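Local coordinates for protein endo-beta-1,2-glucanase (Talaromyces funiculosus, PDB 6IMV) that hydrolyses beta-1,2-glucans internally as an endo-beta-1,2-glucanase, binds sophorose, and founds a new glycoside hydrolase family, at residues Met199-Tyr211 / Phe254-Asp268. Numbering follows the deposited sequence.
Sequences MDYTKTTAAHIFY and FTWWLQFFGGLSDAD. With NAG (2-acetamido-2-deoxy-beta-D-glucopyranose), chain F.
K203 reaches across one face of the F261 ring, its CE 3.5 Å from the ring centroid in a CH-pi contact and K203 NZ 4.1 Å from the F261 centroid in a cation-pi contact. The K203 side chain is extended beyond CG (chi2 -180°), which lays its methylenes along F261 CB and carries K203 NZ on to D200 OD1, a salt bridge of 2.7 Å. W257 enters as a knob into the hole formed by M199, T202, K203 and A206. There M199 CG and SD meet the edge of the six-membered ring of W257, a Met-aromatic contact, while W257 NE1 gives T202 OG1 a weak, bent bond of 3.2 Å; T202 OG1 donates to M199 O. Nearer the C-terminal end of helix 186-210, F254 turns its edge to the face of F210, with planes at 62°, and L258 CD2 packs against A206 and A207. Y211, just past the helix, takes L264 CD2 over the centre of one ring face and donates from OH to D268 OD1 at 2.7 Å, from above the carboxylate plane.

Further out, one water links K203 O, A207 N and G262 O, bridging the kink in helix 186-210, and S265 OG caps helix 266-276 through D268 N. An attached N-acetylglucosamine lies against one face of Y201, N2 3.7 Å from Y201 CD2; with the ring cut back to an alanine, the sugar would probably be less restrained on that side. This structural packing joins helix 186-210 to helices 252-261 and 266-276, helix 163-182 behind; segments 199-210 and 254-261 cross at -104°. The D200 carboxylate probably offsets the K203 charge, while the F261 face adds cation-pi stabilisation.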
# COMPACT_ATOMS: atom_id res chain seq x y z
N MET A 199 12.20 10.11 -12.25
CA MET A 199 12.23 10.25 -10.80
C MET A 199 13.00 11.51 -10.41
O MET A 199 12.58 12.25 -9.50
CB MET A 199 12.91 9.03 -10.18
CG MET A 199 12.79 8.95 -8.69
SD MET A 199 13.56 7.46 -8.03
CE MET A 199 15.29 7.83 -8.31
N ASP A 200 14.11 11.77 -11.11
CA ASP A 200 14.98 12.91 -10.81
C ASP A 200 14.24 14.23 -11.09
O ASP A 200 14.47 15.22 -10.40
CB ASP A 200 16.30 12.85 -11.58
CG ASP A 200 17.29 11.83 -11.03
OD1 ASP A 200 17.09 11.37 -9.90
OD2 ASP A 200 18.25 11.50 -11.76
N TYR A 201 13.36 14.24 -12.10
CA TYR A 201 12.65 15.46 -12.45
C TYR A 201 11.76 15.92 -11.28
O TYR A 201 11.66 17.13 -11.00
CB TYR A 201 11.87 15.28 -13.75
CG TYR A 201 11.05 16.49 -14.11
CD1 TYR A 201 11.67 17.69 -14.44
CD2 TYR A 201 9.67 16.46 -14.09
CE1 TYR A 201 10.93 18.82 -14.75
CE2 TYR A 201 8.91 17.57 -14.41
CZ TYR A 201 9.55 18.76 -14.74
OH TYR A 201 8.79 19.85 -15.03
N THR A 202 11.12 14.97 -10.58
CA THR A 202 10.25 15.31 -9.44
C THR A 202 11.04 16.01 -8.32
O THR A 202 10.47 16.79 -7.56
CB THR A 202 9.54 14.08 -8.84
OG1 THR A 202 10.50 13.23 -8.21
CG2 THR A 202 8.74 13.32 -9.87
N LYS A 203 12.34 15.71 -8.20
CA LYS A 203 13.20 16.31 -7.17
C LYS A 203 13.26 17.83 -7.38
O LYS A 203 13.26 18.60 -6.39
CB LYS A 203 14.60 15.70 -7.20
CG LYS A 203 14.68 14.19 -7.02
CD LYS A 203 16.11 13.67 -7.05
CE LYS A 203 16.21 12.19 -6.74
NZ LYS A 203 17.48 11.64 -7.23
N THR A 204 13.27 18.26 -8.65
CA THR A 204 13.40 19.67 -9.03
C THR A 204 12.09 20.45 -8.80
O THR A 204 12.14 21.66 -8.65
CB THR A 204 13.88 19.82 -10.49
OG1 THR A 204 12.81 19.49 -11.38
CG2 THR A 204 15.09 18.96 -10.80
N THR A 205 10.94 19.77 -8.76
CA THR A 205 9.64 20.45 -8.65
C THR A 205 9.00 20.27 -7.26
O THR A 205 8.06 21.00 -6.93
CB THR A 205 8.68 19.98 -9.75
OG1 THR A 205 8.49 18.57 -9.59
CG2 THR A 205 9.20 20.28 -11.14
N ALA A 206 9.50 19.32 -6.44
CA ALA A 206 8.80 18.86 -5.22
C ALA A 206 8.54 20.01 -4.23
O ALA A 206 7.42 20.20 -3.78
CB ALA A 206 9.58 17.76 -4.55
N ALA A 207 9.60 20.76 -3.87
CA ALA A 207 9.49 21.84 -2.90
C ALA A 207 8.55 22.95 -3.43
O ALA A 207 7.67 23.45 -2.70
CB ALA A 207 10.86 22.37 -2.56
N HIS A 208 8.73 23.34 -4.70
CA HIS A 208 7.94 24.42 -5.30
C HIS A 208 6.45 24.06 -5.28
O HIS A 208 5.61 24.92 -5.04
CB HIS A 208 8.44 24.74 -6.72
CG HIS A 208 7.82 25.97 -7.31
ND1 HIS A 208 8.04 27.23 -6.79
CD2 HIS A 208 6.98 26.13 -8.35
CE1 HIS A 208 7.35 28.12 -7.49
NE2 HIS A 208 6.70 27.46 -8.46
N ILE A 209 6.13 22.79 -5.51
CA ILE A 209 4.74 22.36 -5.59
C ILE A 209 4.18 22.07 -4.19
O ILE A 209 3.03 22.41 -3.94
CB ILE A 209 4.60 21.17 -6.58
CG1 ILE A 209 4.89 21.63 -8.01
CG2 ILE A 209 3.23 20.51 -6.47
CD1 ILE A 209 4.91 20.52 -9.05
N PHE A 210 4.95 21.47 -3.28
CA PHE A 210 4.34 20.91 -2.04
C PHE A 210 4.82 21.58 -0.74
O PHE A 210 4.18 21.39 0.29
CB PHE A 210 4.60 19.40 -1.93
CG PHE A 210 3.84 18.57 -2.93
CD1 PHE A 210 2.52 18.22 -2.70
CD2 PHE A 210 4.46 18.12 -4.08
CE1 PHE A 210 1.83 17.44 -3.61
CE2 PHE A 210 3.77 17.33 -4.99
CZ PHE A 210 2.46 17.00 -4.76
N TYR A 211 5.94 22.31 -0.75
CA TYR A 211 6.46 22.85 0.51
C TYR A 211 6.01 24.30 0.70
O TYR A 211 6.46 25.18 -0.01
CB TYR A 211 7.99 22.72 0.59
CG TYR A 211 8.55 23.13 1.93
CD1 TYR A 211 8.05 22.57 3.09
CD2 TYR A 211 9.54 24.10 2.05
CE1 TYR A 211 8.51 22.95 4.34
CE2 TYR A 211 10.02 24.49 3.29
CZ TYR A 211 9.50 23.91 4.44
OH TYR A 211 9.93 24.26 5.69
N PHE A 254 6.74 11.08 1.66
CA PHE A 254 6.93 12.29 0.90
C PHE A 254 7.83 13.27 1.65
O PHE A 254 8.65 13.96 1.03
CB PHE A 254 5.60 12.97 0.54
CG PHE A 254 5.81 14.01 -0.52
CD1 PHE A 254 6.00 13.63 -1.84
CD2 PHE A 254 5.95 15.35 -0.19
CE1 PHE A 254 6.26 14.58 -2.82
CE2 PHE A 254 6.20 16.29 -1.18
CZ PHE A 254 6.36 15.90 -2.48
N THR A 255 7.69 13.33 2.98
CA THR A 255 8.58 14.14 3.82
C THR A 255 10.05 13.83 3.48
O THR A 255 10.84 14.75 3.27
CB THR A 255 8.35 13.91 5.31
OG1 THR A 255 6.97 14.14 5.60
CG2 THR A 255 9.20 14.81 6.19
N TRP A 256 10.39 12.54 3.42
CA TRP A 256 11.76 12.10 3.13
C TRP A 256 12.19 12.56 1.74
O TRP A 256 13.38 12.88 1.53
CB TRP A 256 11.90 10.58 3.25
CG TRP A 256 11.86 10.06 4.66
CD1 TRP A 256 10.93 9.21 5.18
CD2 TRP A 256 12.81 10.32 5.71
NE1 TRP A 256 11.24 8.93 6.49
CE2 TRP A 256 12.39 9.59 6.83
CE3 TRP A 256 13.98 11.09 5.80
CZ2 TRP A 256 13.08 9.61 8.04
CZ3 TRP A 256 14.67 11.12 7.00
CH2 TRP A 256 14.22 10.38 8.10
N TRP A 257 11.26 12.53 0.78
CA TRP A 257 11.55 12.96 -0.58
C TRP A 257 12.01 14.42 -0.58
O TRP A 257 13.05 14.75 -1.19
CB TRP A 257 10.35 12.75 -1.50
CG TRP A 257 10.76 12.71 -2.94
CD1 TRP A 257 10.60 13.68 -3.88
CD2 TRP A 257 11.50 11.65 -3.57
NE1 TRP A 257 11.15 13.28 -5.07
CE2 TRP A 257 11.71 12.04 -4.91
CE3 TRP A 257 11.97 10.40 -3.15
CZ2 TRP A 257 12.37 11.22 -5.83
CZ3 TRP A 257 12.63 9.59 -4.04
CH2 TRP A 257 12.83 10.00 -5.37
N LEU A 258 11.26 15.29 0.12
CA LEU A 258 11.61 16.70 0.25
C LEU A 258 12.96 16.85 0.95
O LEU A 258 13.80 17.62 0.49
CB LEU A 258 10.51 17.44 1.02
CG LEU A 258 9.28 17.84 0.22
CD1 LEU A 258 8.19 18.37 1.13
CD2 LEU A 258 9.64 18.87 -0.85
N GLN A 259 13.15 16.13 2.06
CA GLN A 259 14.37 16.29 2.85
C GLN A 259 15.61 15.94 2.01
O GLN A 259 16.55 16.71 1.97
CB GLN A 259 14.36 15.43 4.11
CG GLN A 259 15.74 15.33 4.75
CD GLN A 259 15.70 14.82 6.16
OE1 GLN A 259 14.64 14.66 6.75
NE2 GLN A 259 16.88 14.58 6.73
N PHE A 260 15.61 14.76 1.39
CA PHE A 260 16.79 14.29 0.71
C PHE A 260 17.01 15.00 -0.64
O PHE A 260 18.15 15.20 -1.00
CB PHE A 260 16.74 12.78 0.51
CG PHE A 260 16.83 12.00 1.79
CD1 PHE A 260 17.83 12.26 2.72
CD2 PHE A 260 15.92 10.98 2.07
CE1 PHE A 260 17.91 11.53 3.89
CE2 PHE A 260 16.00 10.26 3.25
CZ PHE A 260 17.00 10.53 4.16
N PHE A 261 15.94 15.34 -1.36
CA PHE A 261 16.05 15.69 -2.78
C PHE A 261 15.44 17.05 -3.15
O PHE A 261 15.59 17.49 -4.28
CB PHE A 261 15.39 14.61 -3.63
CG PHE A 261 15.98 13.24 -3.42
CD1 PHE A 261 17.34 13.03 -3.63
CD2 PHE A 261 15.19 12.17 -3.02
CE1 PHE A 261 17.89 11.78 -3.44
CE2 PHE A 261 15.74 10.92 -2.83
CZ PHE A 261 17.10 10.72 -3.03
N GLY A 262 14.76 17.72 -2.21
CA GLY A 262 13.94 18.87 -2.53
C GLY A 262 14.72 20.18 -2.60
O GLY A 262 14.17 21.16 -3.08
N GLY A 263 15.96 20.18 -2.10
CA GLY A 263 16.79 21.38 -2.00
C GLY A 263 16.39 22.28 -0.83
O GLY A 263 16.52 23.49 -0.90
N LEU A 264 15.88 21.68 0.25
CA LEU A 264 15.51 22.46 1.44
C LEU A 264 16.78 22.81 2.22
O LEU A 264 17.73 22.05 2.22
CB LEU A 264 14.55 21.63 2.31
CG LEU A 264 13.05 21.84 2.07
CD1 LEU A 264 12.68 21.53 0.63
CD2 LEU A 264 12.24 20.97 3.02
N SER A 265 16.75 23.93 2.94
CA SER A 265 17.82 24.31 3.89
C SER A 265 17.75 23.40 5.12
O SER A 265 16.73 22.75 5.37
CB SER A 265 17.71 25.76 4.29
OG SER A 265 16.54 25.98 5.05
N ASP A 266 18.85 23.39 5.89
CA ASP A 266 18.92 22.67 7.15
C ASP A 266 17.79 23.11 8.09
O ASP A 266 17.18 22.26 8.75
CB ASP A 266 20.29 22.86 7.80
CG ASP A 266 21.36 22.10 7.05
OD1 ASP A 266 21.00 21.22 6.25
OD2 ASP A 266 22.55 22.41 7.27
N ALA A 267 17.50 24.41 8.10
CA ALA A 267 16.45 24.98 8.96
C ALA A 267 15.07 24.42 8.57
O ALA A 267 14.25 24.16 9.43
CB ALA A 267 16.49 26.49 8.88
N ASP A 268 14.83 24.27 7.26
CA ASP A 268 13.55 23.79 6.75
C ASP A 268 13.39 22.28 7.03
O ASP A 268 12.28 21.84 7.32
CB ASP A 268 13.41 24.09 5.26
CG ASP A 268 12.95 25.51 4.98
OD1 ASP A 268 11.99 25.95 5.63
OD2 ASP A 268 13.56 26.15 4.14
C1 NAG F . 8.15 17.10 -18.16
C2 NAG F . 9.56 16.67 -18.52
C3 NAG F . 10.50 17.86 -18.38
C4 NAG F . 10.00 19.05 -19.19
C5 NAG F . 8.57 19.32 -18.79
C6 NAG F . 7.94 20.50 -19.53
C7 NAG F . 10.47 14.46 -18.01
C8 NAG F . 10.81 13.51 -16.90
N2 NAG F . 9.95 15.61 -17.63
O3 NAG F . 11.79 17.46 -18.79
O4 NAG F . 10.80 20.21 -18.92
O5 NAG F . 7.81 18.15 -19.05
O6 NAG F . 7.36 19.99 -20.74
O7 NAG F . 10.68 14.18 -19.17
O HOH W 1 12.21 20.68 -5.06